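Local coordinates for coat protein (Sulfolobus turreted icosahedral virus, PDB 2BBD) that probably builds the icosahedral shell of this archaeal virus as its major capsid protein, with the double jelly-roll fold related to coat proteins of bacterial and eukaryotic viruses, at residues P183-I188 / Y306-S311; K212-Y217 / A271-R276; T80-L85 / V114-D119; V202-P207 / S292-L297. One frame throughout, in Å; residues are numbered along the deposited sequence.

Interaction 1 (P183-I188 / Y306-S311); sequences PKVIEI and YSLYVS
Val185 and Leu308 meet on the tightly packed face of an antiparallel strand pair in the middle of the continuous sheet that runs through both jelly rolls of this capsid protein. With Val185 CG1 anti to the backbone N (chi1 -177°), that methyl reaches Leu308 CD2 at 3.6 Å. Next to them Glu187 lays its CG over the backbone, 3.6 Å from Ser307 O, while its carboxylate travels on to the hydroxyls of Tyr217 and Ser78. Strand 72-78 of the first jelly roll continues the sheet beyond strand 182-193 and supplies Val77 to the same apolar patch. On the other face Tyr309 is buried, but Lys184, Ile186 and Ile188 are partly exposed: Ile188 CD1 approaches Tyr309 CE2 obliquely at 3.9 Å, and Lys184 carries its ammonium away from the partner strand. The backbone bonds are uneven too. Ile188 N gives a short, straight bond to Ser307 O (2.7 Å, 169°), Lys184 N an equally short one to Ser311 O, and Tyr309 N one of 2.9 Å to Ile186 O; between these well-formed bonds, Ile186 N to Tyr309 O is weak and bent at 135°. The hydroxyls of Tyr217 and Ser78 can donate to the two oxygens of Glu187, and so would tend to stabilise the carboxylate charge within the sheet.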
loop_
_atom_site.group_PDB
_atom_site.type_symbol
_atom_site.label_atom_id
_atom_site.label_comp_id
_atom_site.label_asym_id
_atom_site.label_seq_id
_atom_site.Cartn_x
_atom_site.Cartn_y
_atom_site.Cartn_z
ATOM N N PRO A 183 2.781 -11.968 0.560
ATOM C CA PRO A 183 2.740 -10.571 0.989
ATOM C C PRO A 183 1.562 -10.360 1.936
ATOM O O PRO A 183 0.529 -11.017 1.806
ATOM C CB PRO A 183 2.584 -9.811 -0.328
ATOM C CG PRO A 183 1.826 -10.786 -1.187
ATOM C CD PRO A 183 2.528 -12.084 -0.886
ATOM N N LYS A 184 1.748 -9.479 2.916
ATOM C CA LYS A 184 0.709 -9.142 3.886
ATOM C C LYS A 184 0.786 -7.623 4.071
ATOM O O LYS A 184 1.311 -7.121 5.065
ATOM C CB LYS A 184 0.959 -9.852 5.214
ATOM C CG LYS A 184 -0.180 -9.697 6.217
ATOM C CD LYS A 184 0.193 -10.306 7.554
ATOM C CE LYS A 184 -0.961 -10.253 8.543
ATOM N NZ LYS A 184 -2.105 -11.116 8.119
ATOM N N VAL A 185 0.266 -6.906 3.082
ATOM C CA VAL A 185 0.277 -5.447 3.058
ATOM C C VAL A 185 -1.032 -4.895 3.604
ATOM O O VAL A 185 -2.048 -4.875 2.915
ATOM C CB VAL A 185 0.508 -4.969 1.617
ATOM C CG1 VAL A 185 0.608 -3.456 1.561
ATOM C CG2 VAL A 185 1.780 -5.626 1.070
ATOM N N ILE A 186 -0.991 -4.437 4.849
ATOM C CA ILE A 186 -2.184 -3.941 5.517
ATOM C C ILE A 186 -2.051 -2.506 6.018
ATOM O O ILE A 186 -1.012 -2.119 6.560
ATOM C CB ILE A 186 -2.525 -4.826 6.737
ATOM C CG1 ILE A 186 -2.488 -6.310 6.352
ATOM C CG2 ILE A 186 -3.881 -4.433 7.287
ATOM C CD1 ILE A 186 -3.552 -6.733 5.338
ATOM N N GLU A 187 -3.112 -1.723 5.846
ATOM C CA GLU A 187 -3.098 -0.348 6.317
ATOM C C GLU A 187 -3.897 -0.277 7.612
ATOM O O GLU A 187 -5.047 -0.715 7.668
ATOM C CB GLU A 187 -3.700 0.605 5.276
ATOM C CG GLU A 187 -3.373 2.058 5.566
ATOM C CD GLU A 187 -3.908 3.016 4.521
ATOM O OE1 GLU A 187 -3.225 4.017 4.234
ATOM O OE2 GLU A 187 -5.009 2.783 3.993
ATOM N N ILE A 188 -3.282 0.274 8.653
ATOM C CA ILE A 188 -3.919 0.396 9.956
ATOM C C ILE A 188 -3.935 1.842 10.425
ATOM O O ILE A 188 -2.890 2.487 10.545
ATOM C CB ILE A 188 -3.184 -0.453 11.010
ATOM C CG1 ILE A 188 -3.071 -1.897 10.516
ATOM C CG2 ILE A 188 -3.939 -0.394 12.339
ATOM C CD1 ILE A 188 -2.270 -2.780 11.434
ATOM N N TYR A 306 -2.105 7.313 9.687
ATOM C CA TYR A 306 -2.291 6.134 8.858
ATOM C C TYR A 306 -0.983 5.426 8.605
ATOM O O TYR A 306 -0.013 6.029 8.154
ATOM C CB TYR A 306 -2.942 6.535 7.545
ATOM C CG TYR A 306 -4.314 7.092 7.781
ATOM C CD1 TYR A 306 -5.402 6.244 7.986
ATOM C CD2 TYR A 306 -4.514 8.465 7.882
ATOM C CE1 TYR A 306 -6.649 6.752 8.286
ATOM C CE2 TYR A 306 -5.749 8.984 8.185
ATOM C CZ TYR A 306 -6.818 8.128 8.387
ATOM O OH TYR A 306 -8.048 8.653 8.709
ATOM N N SER A 307 -0.968 4.134 8.912
ATOM C CA SER A 307 0.219 3.323 8.731
ATOM C C SER A 307 -0.029 2.164 7.760
ATOM O O SER A 307 -0.839 1.268 8.027
ATOM C CB SER A 307 0.670 2.775 10.081
ATOM O OG SER A 307 1.779 1.920 9.935
ATOM N N LEU A 308 0.665 2.198 6.629
ATOM C CA LEU A 308 0.545 1.144 5.628
ATOM C C LEU A 308 1.785 0.265 5.749
ATOM O O LEU A 308 2.907 0.683 5.418
ATOM C CB LEU A 308 0.439 1.746 4.224
ATOM C CG LEU A 308 0.095 0.784 3.076
ATOM C CD1 LEU A 308 -0.356 1.585 1.863
ATOM C CD2 LEU A 308 1.290 -0.072 2.728
ATOM N N TYR A 309 1.572 -0.953 6.231
ATOM C CA TYR A 309 2.655 -1.914 6.426
ATOM C C TYR A 309 2.956 -2.828 5.251
ATOM O O TYR A 309 2.120 -3.637 4.837
ATOM C CB TYR A 309 2.346 -2.784 7.634
ATOM C CG TYR A 309 2.353 -2.030 8.931
ATOM C CD1 TYR A 309 3.548 -1.595 9.494
ATOM C CD2 TYR A 309 1.169 -1.779 9.611
ATOM C CE1 TYR A 309 3.559 -0.937 10.710
ATOM C CE2 TYR A 309 1.167 -1.121 10.823
ATOM C CZ TYR A 309 2.363 -0.706 11.370
ATOM O OH TYR A 309 2.363 -0.073 12.583
ATOM N N VAL A 310 4.154 -2.701 4.706
ATOM C CA VAL A 310 4.536 -3.578 3.625
ATOM C C VAL A 310 5.268 -4.733 4.301
ATOM O O VAL A 310 6.466 -4.650 4.565
ATOM C CB VAL A 310 5.457 -2.878 2.616
ATOM C CG1 VAL A 310 5.870 -3.857 1.547
ATOM C CG2 VAL A 310 4.727 -1.688 1.983
ATOM N N SER A 311 4.522 -5.794 4.599
ATOM C CA SER A 311 5.059 -6.977 5.261
ATOM C C SER A 311 4.777 -8.258 4.465
ATOM O O SER A 311 4.048 -8.243 3.473
ATOM C CB SER A 311 4.435 -7.119 6.655
ATOM O OG SER A 311 4.673 -5.976 7.464
#

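Interaction 2 (K212-Y217 / A271-R276); sequences KRQLVY and AIIDFR
Arg213 and Asp274 lie side by side, pointing the same way from neighbouring antiparallel strands, and form a salt bridge from NE of Arg213 to OD2 of Asp274 at 3.1 Å. The guanidinium and carboxylate planes are turned 69° apart, and the bend of the arginine at chi3 (54°) places NE beside OD2. On the reverse face Gln214 extends past the Phe275 ring, its CB 3.6 Å from CZ and its amide plane only slightly inclined to that of the ring. Ile273 CD1 fills in beside it, 4.0 Å from Val216 CG2. Between the faces, Val216 N reaches Ala271 O in a nearly linear bond (2.8 Å, 175°), and Phe275 N is bonded to Lys212 O just as strand 270-284 breaks into a 3-10 segment at 275-276. Within this chain strand 270-284 is the outermost, on the C-terminal side, of the continuous sheet that runs through both jelly rolls; on the other side of strand 210-219, Lys212 and Arg213 both face Val310 in a classic beta bulge. A water also grips Lys212 O, donating to it at 2.6 Å and accepting from Arg276 N. Further out, Tyr261 of helix 250-261 takes the second oxygen of Asp274, Glu260 pairs with Arg276, and the Gln214 amide is fixed at both ends, NE2 by Tyr233 OH and OE1 by Ser307 OG.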
loop_
_atom_site.group_PDB
_atom_site.type_symbol
_atom_site.label_atom_id
_atom_site.label_comp_id
_atom_site.label_asym_id
_atom_site.label_seq_id
_atom_site.Cartn_x
_atom_site.Cartn_y
_atom_site.Cartn_z
ATOM N N LYS A 212 8.858 -5.193 6.280
ATOM C CA LYS A 212 9.874 -4.706 5.366
ATOM C C LYS A 212 9.925 -3.181 5.453
ATOM O O LYS A 212 10.977 -2.601 5.713
ATOM C CB LYS A 212 9.564 -5.161 3.937
ATOM C CG LYS A 212 10.568 -4.674 2.914
ATOM C CD LYS A 212 10.248 -5.210 1.522
ATOM C CE LYS A 212 11.193 -4.631 0.485
ATOM N NZ LYS A 212 10.779 -4.968 -0.911
ATOM N N ARG A 213 8.793 -2.524 5.237
ATOM C CA ARG A 213 8.772 -1.073 5.327
ATOM C C ARG A 213 7.416 -0.554 5.767
ATOM O O ARG A 213 6.384 -1.205 5.570
ATOM C CB ARG A 213 9.175 -0.440 3.994
ATOM C CG ARG A 213 8.217 -0.692 2.858
ATOM C CD ARG A 213 8.805 -0.182 1.566
ATOM N NE ARG A 213 10.128 -0.757 1.347
ATOM C CZ ARG A 213 10.673 -0.946 0.151
ATOM N NH1 ARG A 213 10.008 -0.606 -0.947
ATOM N NH2 ARG A 213 11.881 -1.489 0.050
ATOM N N GLN A 214 7.432 0.621 6.386
ATOM C CA GLN A 214 6.216 1.232 6.880
ATOM C C GLN A 214 6.017 2.621 6.310
ATOM O O GLN A 214 6.901 3.481 6.419
ATOM C CB GLN A 214 6.269 1.319 8.399
ATOM C CG GLN A 214 5.019 1.882 9.043
ATOM C CD GLN A 214 5.241 2.241 10.492
ATOM O OE1 GLN A 214 4.291 2.497 11.241
ATOM N NE2 GLN A 214 6.506 2.275 10.901
ATOM N N LEU A 215 4.862 2.832 5.688
ATOM C CA LEU A 215 4.522 4.133 5.139
ATOM C C LEU A 215 3.616 4.799 6.153
ATOM O O LEU A 215 2.596 4.240 6.551
ATOM C CB LEU A 215 3.775 4.014 3.808
ATOM C CG LEU A 215 3.040 5.310 3.410
ATOM C CD1 LEU A 215 4.041 6.464 3.260
ATOM C CD2 LEU A 215 2.263 5.092 2.108
ATOM N N VAL A 216 3.999 5.990 6.588
ATOM C CA VAL A 216 3.201 6.715 7.551
ATOM C C VAL A 216 2.840 8.080 7.012
ATOM O O VAL A 216 3.701 8.799 6.508
ATOM C CB VAL A 216 3.957 6.938 8.880
ATOM C CG1 VAL A 216 3.055 7.698 9.863
ATOM C CG2 VAL A 216 4.416 5.601 9.459
ATOM N N TYR A 217 1.561 8.425 7.097
ATOM C CA TYR A 217 1.126 9.745 6.680
ATOM C C TYR A 217 0.103 10.231 7.684
ATOM O O TYR A 217 -0.603 9.439 8.303
ATOM C CB TYR A 217 0.571 9.769 5.252
ATOM C CG TYR A 217 -0.599 8.861 4.976
ATOM C CD1 TYR A 217 -0.404 7.508 4.716
ATOM C CD2 TYR A 217 -1.894 9.367 4.915
ATOM C CE1 TYR A 217 -1.474 6.676 4.387
ATOM C CE2 TYR A 217 -2.979 8.541 4.588
ATOM C CZ TYR A 217 -2.759 7.196 4.322
ATOM O OH TYR A 217 -3.814 6.372 3.980
ATOM N N ALA A 271 6.050 9.764 5.210
ATOM C CA ALA A 271 7.405 9.222 5.258
ATOM C C ALA A 271 7.409 7.693 5.301
ATOM O O ALA A 271 6.452 7.059 5.752
ATOM C CB ALA A 271 8.167 9.793 6.470
ATOM N N ILE A 272 8.493 7.102 4.812
ATOM C CA ILE A 272 8.637 5.657 4.813
ATOM C C ILE A 272 9.797 5.205 5.692
ATOM O O ILE A 272 10.885 5.783 5.658
ATOM C CB ILE A 272 8.875 5.118 3.401
ATOM C CG1 ILE A 272 7.606 5.303 2.550
ATOM C CG2 ILE A 272 9.290 3.657 3.480
ATOM C CD1 ILE A 272 7.777 4.949 1.084
ATOM N N ILE A 273 9.547 4.169 6.484
ATOM C CA ILE A 273 10.566 3.598 7.352
ATOM C C ILE A 273 11.001 2.256 6.797
ATOM O O ILE A 273 10.256 1.278 6.885
ATOM C CB ILE A 273 10.050 3.325 8.790
ATOM C CG1 ILE A 273 9.717 4.631 9.502
ATOM C CG2 ILE A 273 11.085 2.523 9.565
ATOM C CD1 ILE A 273 8.373 5.197 9.115
ATOM N N ASP A 274 12.192 2.204 6.212
ATOM C CA ASP A 274 12.709 0.940 5.706
ATOM C C ASP A 274 13.439 0.302 6.876
ATOM O O ASP A 274 14.553 0.695 7.220
ATOM C CB ASP A 274 13.665 1.165 4.533
ATOM C CG ASP A 274 12.947 1.628 3.278
ATOM O OD1 ASP A 274 12.794 2.848 3.082
ATOM O OD2 ASP A 274 12.519 0.762 2.493
ATOM N N PHE A 275 12.788 -0.678 7.492
ATOM C CA PHE A 275 13.331 -1.364 8.653
ATOM C C PHE A 275 14.748 -1.920 8.524
ATOM O O PHE A 275 15.526 -1.824 9.471
ATOM C CB PHE A 275 12.356 -2.458 9.092
ATOM C CG PHE A 275 11.011 -1.923 9.517
ATOM C CD1 PHE A 275 10.887 -1.157 10.672
ATOM C CD2 PHE A 275 9.874 -2.153 8.739
ATOM C CE1 PHE A 275 9.646 -0.620 11.055
ATOM C CE2 PHE A 275 8.635 -1.626 9.105
ATOM C CZ PHE A 275 8.521 -0.855 10.270
ATOM N N ARG A 276 15.102 -2.476 7.368
ATOM C CA ARG A 276 16.443 -3.029 7.196
ATOM C C ARG A 276 17.523 -1.974 7.409
ATOM O O ARG A 276 18.688 -2.305 7.625
ATOM C CB ARG A 276 16.616 -3.646 5.808
ATOM C CG ARG A 276 16.542 -2.643 4.683
ATOM C CD ARG A 276 17.010 -3.251 3.369
ATOM N NE ARG A 276 16.796 -2.338 2.247
ATOM C CZ ARG A 276 17.212 -1.072 2.212
ATOM N NH1 ARG A 276 17.874 -0.544 3.237
ATOM N NH2 ARG A 276 16.959 -0.325 1.144
HETATM O O HOH W 1 13.394 -3.444 5.522
#

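Interaction 3 (T80-L85 / V114-D119); sequences TGLGIL and VMWEFD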
loop_
_atom_site.group_PDB
_atom_site.type_symbol
_atom_site.label_atom_id
_atom_site.label_comp_id
_atom_site.label_asym_id
_atom_site.label_seq_id
_atom_site.Cartn_x
_atom_site.Cartn_y
_atom_site.Cartn_z
ATOM N N THR A 80 -5.533 5.808 -1.284
ATOM C CA THR A 80 -4.583 6.854 -0.897
ATOM C C THR A 80 -3.221 6.295 -0.474
ATOM O O THR A 80 -2.190 6.676 -1.023
ATOM C CB THR A 80 -5.138 7.703 0.271
ATOM O OG1 THR A 80 -6.232 8.499 -0.190
ATOM C CG2 THR A 80 -4.050 8.611 0.828
ATOM N N GLY A 81 -3.232 5.389 0.501
ATOM C CA GLY A 81 -1.993 4.803 0.987
ATOM C C GLY A 81 -1.184 4.053 -0.054
ATOM O O GLY A 81 0.040 4.231 -0.150
ATOM N N LEU A 82 -1.849 3.198 -0.829
ATOM C CA LEU A 82 -1.152 2.435 -1.855
ATOM C C LEU A 82 -0.611 3.386 -2.922
ATOM O O LEU A 82 0.461 3.142 -3.495
ATOM C CB LEU A 82 -2.093 1.403 -2.492
ATOM C CG LEU A 82 -1.465 0.428 -3.501
ATOM C CD1 LEU A 82 -0.303 -0.329 -2.838
ATOM C CD2 LEU A 82 -2.533 -0.559 -4.001
ATOM N N GLY A 83 -1.364 4.461 -3.176
ATOM C CA GLY A 83 -0.972 5.459 -4.163
ATOM C C GLY A 83 0.283 6.201 -3.723
ATOM O O GLY A 83 1.188 6.457 -4.516
ATOM N N ILE A 84 0.342 6.551 -2.445
ATOM C CA ILE A 84 1.516 7.237 -1.933
ATOM C C ILE A 84 2.701 6.261 -1.987
ATOM O O ILE A 84 3.827 6.659 -2.288
ATOM C CB ILE A 84 1.260 7.764 -0.494
ATOM C CG1 ILE A 84 0.222 8.890 -0.551
ATOM C CG2 ILE A 84 2.556 8.291 0.129
ATOM C CD1 ILE A 84 -0.353 9.286 0.795
ATOM N N LEU A 85 2.444 4.980 -1.731
ATOM C CA LEU A 85 3.514 3.993 -1.799
ATOM C C LEU A 85 4.018 3.929 -3.245
ATOM O O LEU A 85 5.219 3.808 -3.489
ATOM C CB LEU A 85 3.019 2.609 -1.354
ATOM C CG LEU A 85 4.093 1.510 -1.299
ATOM C CD1 LEU A 85 5.133 1.867 -0.242
ATOM C CD2 LEU A 85 3.457 0.160 -0.975
ATOM N N VAL A 114 -4.686 6.993 -13.417
ATOM C CA VAL A 114 -4.115 6.665 -12.122
ATOM C C VAL A 114 -3.728 5.184 -12.084
ATOM O O VAL A 114 -4.491 4.313 -12.517
ATOM C CB VAL A 114 -5.135 6.939 -10.997
ATOM C CG1 VAL A 114 -4.463 6.814 -9.625
ATOM C CG2 VAL A 114 -5.754 8.331 -11.184
HETATM N N MSE A 115 -2.548 4.899 -11.550
HETATM C CA MSE A 115 -2.076 3.526 -11.478
HETATM C C MSE A 115 -1.694 3.063 -10.075
HETATM O O MSE A 115 -1.213 3.852 -9.249
HETATM C CB MSE A 115 -0.872 3.345 -12.402
HETATM C CG MSE A 115 -0.441 1.896 -12.548
HETATM SE SE MSE A 115 1.167 1.698 -13.594
HETATM C CE MSE A 115 0.403 1.754 -15.370
ATOM N N TRP A 116 -1.932 1.775 -9.823
ATOM C CA TRP A 116 -1.593 1.121 -8.561
ATOM C C TRP A 116 -1.123 -0.277 -8.923
ATOM O O TRP A 116 -1.633 -0.879 -9.870
ATOM C CB TRP A 116 -2.802 0.949 -7.657
ATOM C CG TRP A 116 -3.443 2.187 -7.156
ATOM C CD1 TRP A 116 -3.206 2.811 -5.965
ATOM C CD2 TRP A 116 -4.544 2.873 -7.758
ATOM N NE1 TRP A 116 -4.104 3.832 -5.780
ATOM C CE2 TRP A 116 -4.939 3.892 -6.864
ATOM C CE3 TRP A 116 -5.241 2.722 -8.965
ATOM C CZ2 TRP A 116 -6.009 4.753 -7.133
ATOM C CZ3 TRP A 116 -6.307 3.588 -9.234
ATOM C CH2 TRP A 116 -6.678 4.586 -8.317
ATOM N N GLU A 117 -0.157 -0.795 -8.174
ATOM C CA GLU A 117 0.335 -2.143 -8.415
ATOM C C GLU A 117 0.379 -2.917 -7.118
ATOM O O GLU A 117 0.601 -2.346 -6.046
ATOM C CB GLU A 117 1.733 -2.132 -9.032
ATOM C CG GLU A 117 1.793 -1.529 -10.412
ATOM C CD GLU A 117 3.076 -1.873 -11.151
ATOM O OE1 GLU A 117 4.164 -1.822 -10.529
ATOM O OE2 GLU A 117 2.991 -2.183 -12.359
ATOM N N PHE A 118 0.148 -4.220 -7.226
ATOM C CA PHE A 118 0.167 -5.114 -6.085
ATOM C C PHE A 118 1.277 -6.128 -6.336
ATOM O O PHE A 118 1.249 -6.886 -7.311
ATOM C CB PHE A 118 -1.177 -5.844 -5.935
ATOM C CG PHE A 118 -2.359 -4.923 -5.793
ATOM C CD1 PHE A 118 -2.863 -4.239 -6.895
ATOM C CD2 PHE A 118 -2.934 -4.701 -4.547
ATOM C CE1 PHE A 118 -3.924 -3.337 -6.760
ATOM C CE2 PHE A 118 -3.988 -3.809 -4.392
ATOM C CZ PHE A 118 -4.485 -3.121 -5.503
ATOM N N ASP A 119 2.275 -6.118 -5.468
ATOM C CA ASP A 119 3.377 -7.048 -5.591
ATOM C C ASP A 119 2.964 -8.297 -4.816
ATOM O O ASP A 119 2.739 -8.240 -3.616
ATOM C CB ASP A 119 4.642 -6.419 -5.007
ATOM C CG ASP A 119 5.861 -7.310 -5.143
ATOM O OD1 ASP A 119 6.968 -6.814 -4.850
ATOM O OD2 ASP A 119 5.725 -8.494 -5.529
#
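Leu82 and Gly83 of helix 79-89 rest on Trp116 and Phe118 of strand 108-123. The helix crosses the strand almost perpendicularly, the short segments running 88° apart and 8.1 Å between axes, and so packs against the five-stranded sheet of the N-terminal jelly roll. Along the strand, Trp116 is the first to project toward the helix, its indole backed on one face by Val114 CG1. Leu82 CG, anti to its own backbone N (chi1 -174°), meets CD1 of the Trp116 indole at 3.8 Å, while Gly83 N lies at the ring edge, 3.7 Å from the same CD1. Gly83 has no side chain, and its CA comes down to 3.9 Å from Trp116 NE1, whose hydrogen bond goes to Gly79 O at the start of the helix. At Glu117 the backbone alone takes part, its O near Leu82 CD1; the carboxylate turns away to Lys32 and Arg34. Phe118 ends the contact, with Phe64 edge-to-face to both aromatic rings of the strand. The CD2 methyl of Leu82 lies over one face of the Phe118 ring, a CH-pi contact 3.9 Å from the ring centroid and 30° off the normal, with CZ and CE2 of Phe118 each 3.6 Å away.

Interaction 4 (V202-P207 / S292-L297); sequences VAYLQP and SIEYDL
Val202 and Ala203 both face the single residue Tyr295, a classic beta bulge that brings an extra residue of strand 200-204 against strand 293-299. Val202 N donates to Tyr295 O at 3.1 Å, and Tyr295 N returns a bond to Ala203 O at 3.0 Å. The bulge also sets Val202 over the Tyr295 ring: its CB stands 3.8 Å from the centroid, 21° off the normal, in a CH-pi contact, while its CG2 methyl turns to Leu297 CG at 3.9 Å. Tyr295 CG, between the backbone N and the carbonyl carbon (chi1 82°), starts the ring off beneath Val202, and packing is tightest at the far end, where Val202 CG1 is 3.1 Å from Tyr295 OH and 3.2 Å from CZ. Ala203 CB and Leu205 CD2 add looser contacts to the same ring. These strands form one edge of the four-stranded sheet of the C-terminal jelly roll, and Tyr295 points across the sandwich to the C-terminal half of the long continuous sheet, where Val305, Ser307, Tyr309 and Gln214 receive it. Past the bulge the chains stay joined by Leu205 N to Ile293 O, a straight bond of 2.8 Å, and then by a water that donates to Leu205 O and accepts from Ser292 N. On the opposite face Tyr204 CD1 packs on Glu294 CB, with Ile293 O in plane at the edge of the Tyr204 ring. Glu294 OE1 is hydrogen-bonded to His201 ND1. Its OE2 lies 2.8 Å from Asp296 OD1, a closeness of two acceptors that may mean the ionisation of one carboxylate is shifted.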
loop_
_atom_site.group_PDB
_atom_site.type_symbol
_atom_site.label_atom_id
_atom_site.label_comp_id
_atom_site.label_asym_id
_atom_site.label_seq_id
_atom_site.Cartn_x
_atom_site.Cartn_y
_atom_site.Cartn_z
ATOM N N VAL A 202 1.595 5.515 19.175
ATOM C CA VAL A 202 0.576 5.473 18.137
ATOM C C VAL A 202 -0.040 4.062 18.129
ATOM O O VAL A 202 -1.241 3.900 18.343
ATOM C CB VAL A 202 1.175 5.768 16.755
ATOM C CG1 VAL A 202 0.074 5.758 15.703
ATOM C CG2 VAL A 202 1.891 7.117 16.779
ATOM N N ALA A 203 0.791 3.049 17.899
ATOM C CA ALA A 203 0.326 1.663 17.871
ATOM C C ALA A 203 1.466 0.668 18.057
ATOM O O ALA A 203 2.641 1.032 17.998
ATOM C CB ALA A 203 -0.386 1.373 16.538
ATOM N N TYR A 204 1.103 -0.593 18.285
ATOM C CA TYR A 204 2.080 -1.673 18.426
ATOM C C TYR A 204 2.065 -2.441 17.115
ATOM O O TYR A 204 1.025 -2.534 16.464
ATOM C CB TYR A 204 1.685 -2.638 19.550
ATOM C CG TYR A 204 1.747 -2.056 20.945
ATOM C CD1 TYR A 204 2.972 -1.809 21.572
ATOM C CD2 TYR A 204 0.577 -1.754 21.639
ATOM C CE1 TYR A 204 3.023 -1.271 22.863
ATOM C CE2 TYR A 204 0.616 -1.223 22.919
ATOM C CZ TYR A 204 1.837 -0.981 23.526
ATOM O OH TYR A 204 1.855 -0.427 24.788
ATOM N N LEU A 205 3.214 -2.962 16.710
ATOM C CA LEU A 205 3.265 -3.755 15.487
ATOM C C LEU A 205 2.861 -5.161 15.910
ATOM O O LEU A 205 3.401 -5.696 16.877
ATOM C CB LEU A 205 4.679 -3.806 14.906
ATOM C CG LEU A 205 5.456 -2.512 14.671
ATOM C CD1 LEU A 205 6.541 -2.792 13.644
ATOM C CD2 LEU A 205 4.537 -1.404 14.193
ATOM N N GLN A 206 1.910 -5.760 15.209
ATOM C CA GLN A 206 1.496 -7.106 15.572
ATOM C C GLN A 206 2.516 -8.124 15.110
ATOM O O GLN A 206 3.156 -7.957 14.076
ATOM C CB GLN A 206 0.143 -7.437 14.961
ATOM C CG GLN A 206 0.119 -7.341 13.460
ATOM C CD GLN A 206 -1.248 -7.661 12.896
ATOM O OE1 GLN A 206 -1.674 -8.819 12.878
ATOM N NE2 GLN A 206 -1.955 -6.629 12.446
ATOM N N PRO A 207 2.697 -9.193 15.889
ATOM C CA PRO A 207 3.656 -10.229 15.514
ATOM C C PRO A 207 2.983 -11.155 14.497
ATOM O O PRO A 207 1.810 -10.974 14.178
ATOM C CB PRO A 207 3.930 -10.924 16.839
ATOM C CG PRO A 207 2.581 -10.893 17.488
ATOM C CD PRO A 207 2.110 -9.470 17.212
ATOM N N SER A 292 5.078 -5.580 21.868
ATOM C CA SER A 292 6.477 -5.454 22.247
ATOM C C SER A 292 7.205 -4.340 21.508
ATOM O O SER A 292 8.223 -3.836 21.980
ATOM C CB SER A 292 7.188 -6.786 22.020
ATOM O OG SER A 292 6.598 -7.796 22.820
ATOM N N ILE A 293 6.693 -3.964 20.343
ATOM C CA ILE A 293 7.306 -2.900 19.565
ATOM C C ILE A 293 6.221 -1.932 19.118
ATOM O O ILE A 293 5.205 -2.334 18.554
ATOM C CB ILE A 293 8.052 -3.453 18.337
ATOM C CG1 ILE A 293 9.020 -4.562 18.775
ATOM C CG2 ILE A 293 8.837 -2.335 17.664
ATOM C CD1 ILE A 293 9.858 -5.153 17.641
ATOM N N GLU A 294 6.444 -0.652 19.396
ATOM C CA GLU A 294 5.503 0.406 19.060
ATOM C C GLU A 294 6.169 1.457 18.189
ATOM O O GLU A 294 7.399 1.568 18.163
ATOM C CB GLU A 294 5.033 1.098 20.342
ATOM C CG GLU A 294 6.206 1.573 21.212
ATOM C CD GLU A 294 5.816 2.546 22.314
ATOM O OE1 GLU A 294 4.686 2.453 22.845
ATOM O OE2 GLU A 294 6.658 3.403 22.666
ATOM N N TYR A 295 5.361 2.215 17.456
ATOM C CA TYR A 295 5.904 3.318 16.678
ATOM C C TYR A 295 5.218 4.544 17.284
ATOM O O TYR A 295 4.027 4.508 17.609
ATOM C CB TYR A 295 5.651 3.146 15.170
ATOM C CG TYR A 295 4.301 3.560 14.628
ATOM C CD1 TYR A 295 4.058 4.873 14.239
ATOM C CD2 TYR A 295 3.291 2.615 14.430
ATOM C CE1 TYR A 295 2.844 5.238 13.659
ATOM C CE2 TYR A 295 2.080 2.968 13.853
ATOM C CZ TYR A 295 1.862 4.277 13.471
ATOM O OH TYR A 295 0.654 4.630 12.913
ATOM N N ASP A 296 5.996 5.603 17.489
ATOM C CA ASP A 296 5.502 6.825 18.113
ATOM C C ASP A 296 5.748 8.048 17.247
ATOM O O ASP A 296 6.686 8.084 16.450
ATOM C CB ASP A 296 6.209 7.034 19.458
ATOM C CG ASP A 296 6.277 5.763 20.290
ATOM O OD1 ASP A 296 7.312 5.546 20.953
ATOM O OD2 ASP A 296 5.298 4.988 20.291
ATOM N N LEU A 297 4.909 9.060 17.424
ATOM C CA LEU A 297 5.055 10.286 16.662
ATOM C C LEU A 297 4.914 11.543 17.514
ATOM O O LEU A 297 4.249 11.545 18.548
ATOM C CB LEU A 297 4.023 10.343 15.533
ATOM C CG LEU A 297 4.070 9.304 14.407
ATOM C CD1 LEU A 297 2.869 9.533 13.484
ATOM C CD2 LEU A 297 5.386 9.409 13.626
HETATM O O HOH W 2 4.922 -5.854 19.207
#

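Overall arrangement
From the N terminus, interaction 3 comes first: residues 80-85 and 114-119 close a short loop wholly before the others open, setting helix 79-89 against the N-terminal five-stranded sheet. Interaction 1 then opens at 183-188 and closes at 306-311. Inside its loop lies interaction 4 (202-207 with 292-297), and inside that interaction 2 (212-217 with 271-276), so the three nest without crossing. Interactions 1 and 2 share the sheet that runs through both jelly rolls, by way of neighbouring strands 303-313 and 210-219, and interaction 4 belongs to the four-stranded sheet packed on its C-terminal half. Leu308 and Leu215 touch the helix of interaction 3, connecting the two jelly rolls.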